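Local coordinates for Mab-21 domain-containing protein (PDB 7LT2) that senses double-stranded RNA and catalyses the formation of cyclic GMP-AMP from ATP and GTP in insect innate immunity, at residues D127-T131 / G132-R136. Residues are numbered along the deposited sequence; the frame is centred on the assembly and turned at random.
Sequences DFLDT and GKTLR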
loop_
_atom_site.group_PDB
_atom_site.type_symbol
_atom_site.label_atom_id
_atom_site.label_comp_id
_atom_site.label_asym_id
_atom_site.label_seq_id
_atom_site.Cartn_x
_atom_site.Cartn_y
_atom_site.Cartn_z
ATOM N N ASP A 127 17.543 -20.026 12.896
ATOM C CA ASP A 127 16.080 -19.987 12.782
ATOM C C ASP A 127 15.551 -18.555 12.702
ATOM O O ASP A 127 14.494 -18.233 13.251
ATOM C CB ASP A 127 15.413 -20.751 13.927
ATOM C CG ASP A 127 15.480 -22.258 13.738
ATOM O OD1 ASP A 127 15.885 -22.703 12.643
ATOM O OD2 ASP A 127 15.131 -22.999 14.683
ATOM N N PHE A 128 16.283 -17.690 12.004
ATOM C CA PHE A 128 15.785 -16.362 11.674
ATOM C C PHE A 128 14.971 -16.429 10.392
ATOM O O PHE A 128 15.393 -17.059 9.417
ATOM C CB PHE A 128 16.929 -15.364 11.511
ATOM C CG PHE A 128 17.454 -14.823 12.808
ATOM C CD1 PHE A 128 16.893 -13.692 13.375
ATOM C CD2 PHE A 128 18.513 -15.441 13.456
ATOM C CE1 PHE A 128 17.377 -13.185 14.569
ATOM C CE2 PHE A 128 19.000 -14.937 14.651
ATOM C CZ PHE A 128 18.431 -13.811 15.207
ATOM N N LEU A 129 13.804 -15.791 10.404
ATOM C CA LEU A 129 12.999 -15.659 9.196
ATOM C C LEU A 129 13.775 -14.874 8.150
ATOM O O LEU A 129 14.308 -13.800 8.437
ATOM C CB LEU A 129 11.686 -14.944 9.513
ATOM C CG LEU A 129 10.362 -15.705 9.515
ATOM C CD1 LEU A 129 9.197 -14.711 9.583
ATOM C CD2 LEU A 129 10.224 -16.626 8.305
ATOM N N ASP A 130 13.828 -15.400 6.929
ATOM C CA ASP A 130 14.668 -14.835 5.880
ATOM C C ASP A 130 13.795 -14.291 4.754
ATOM O O ASP A 130 12.945 -15.010 4.224
ATOM C CB ASP A 130 15.651 -15.890 5.359
ATOM C CG ASP A 130 16.667 -15.321 4.392
ATOM O OD1 ASP A 130 16.297 -15.054 3.233
ATOM O OD2 ASP A 130 17.835 -15.135 4.793
ATOM N N THR A 131 14.018 -13.024 4.385
ATOM C CA THR A 131 13.183 -12.390 3.366
ATOM C C THR A 131 13.387 -13.031 1.999
ATOM O O THR A 131 12.417 -13.280 1.277
ATOM C CB THR A 131 13.471 -10.889 3.289
ATOM O OG1 THR A 131 14.857 -10.675 2.995
ATOM C CG2 THR A 131 13.121 -10.201 4.590
ATOM N N GLY A 132 14.638 -13.294 1.621
ATOM C CA GLY A 132 14.893 -13.890 0.320
ATOM C C GLY A 132 14.297 -15.278 0.184
ATOM O O GLY A 132 13.698 -15.608 -0.842
ATOM N N LYS A 133 14.447 -16.108 1.220
ATOM C CA LYS A 133 13.867 -17.447 1.172
ATOM C C LYS A 133 12.349 -17.381 1.074
ATOM O O LYS A 133 11.739 -18.131 0.305
ATOM C CB LYS A 133 14.294 -18.254 2.399
ATOM C CG LYS A 133 15.803 -18.444 2.499
ATOM C CD LYS A 133 16.181 -19.386 3.627
ATOM C CE LYS A 133 15.906 -20.829 3.250
ATOM N NZ LYS A 133 16.629 -21.812 4.129
ATOM N N THR A 134 11.727 -16.482 1.844
ATOM C CA THR A 134 10.275 -16.319 1.798
ATOM C C THR A 134 9.815 -15.907 0.403
ATOM O O THR A 134 8.833 -16.443 -0.125
ATOM C CB THR A 134 9.829 -15.280 2.836
ATOM O OG1 THR A 134 10.203 -15.711 4.150
ATOM C CG2 THR A 134 8.310 -15.083 2.792
ATOM N N LEU A 135 10.501 -14.938 -0.202
ATOM C CA LEU A 135 10.105 -14.479 -1.529
ATOM C C LEU A 135 10.279 -15.579 -2.572
ATOM O O LEU A 135 9.430 -15.746 -3.457
ATOM C CB LEU A 135 10.903 -13.230 -1.908
ATOM C CG LEU A 135 10.522 -11.951 -1.153
ATOM C CD1 LEU A 135 11.628 -10.907 -1.262
ATOM C CD2 LEU A 135 9.210 -11.383 -1.685
ATOM N N ARG A 136 11.367 -16.350 -2.478
ATOM C CA ARG A 136 11.576 -17.442 -3.426
ATOM C C ARG A 136 10.519 -18.524 -3.259
ATOM O O ARG A 136 10.057 -19.107 -4.247
ATOM C CB ARG A 136 12.979 -18.028 -3.260
ATOM C CG ARG A 136 14.074 -17.075 -3.687
ATOM C CD ARG A 136 15.413 -17.774 -3.833
ATOM N NE ARG A 136 15.949 -18.204 -2.548
ATOM C CZ ARG A 136 16.631 -17.420 -1.724
ATOM N NH1 ARG A 136 16.859 -16.148 -2.008
ATOM N NH2 ARG A 136 17.101 -17.928 -0.588
#
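The carboxylate of Asp130 and the peptide carbonyl of the same residue are two flat groups through which the loop meets Lys133 and Thr134. Carboxylate oxygen OD1 takes the backbone N-H of Lys133 on its anti side, with N and OD1 2.9 Å apart and the donor 22° out of the carboxylate plane. At the carbonyl, Thr134 supplies donors to opposite faces of the plane: its N donates to Asp130 O at 3.1 Å and its OG1 hydroxyl at 2.8 Å. Two bonds thus grip the carbonyl oxygen of this buried residue. Over one face of the Arg136 guanidinium, offset toward its rim, lie Gly132 O, 3.4 Å above the plane, and Lys133 N.

The arrangement is a worked example of an N-cap, in which a side chain accepts an N-H at the first turn of a helix, here helix 131-147 of the nucleotidyltransferase domain. This helix start lies near the probable nucleotide site, the Thr131 side chain about 8 Å from that of Ser241, which by similarity binds GTP. With CG anti to its own backbone N (chi1 -173°), Asp130 turns the carboxylate back over that turn, where the helix N-terminus would be expected to stabilise its negative charge. The Lys133 side chain crosses that of Asp130 at about a right angle, CG passing 3.5 Å from Asp130 OD1, while NZ travels on to the carbonyls of Leu123 and Lys120. Regular helical bonding continues with Leu135 N to Thr131 O at 2.9 Å. The Thr134 side chain rests against Phe198 and Trp240, and the latter's NE1 bonds to Leu129 O.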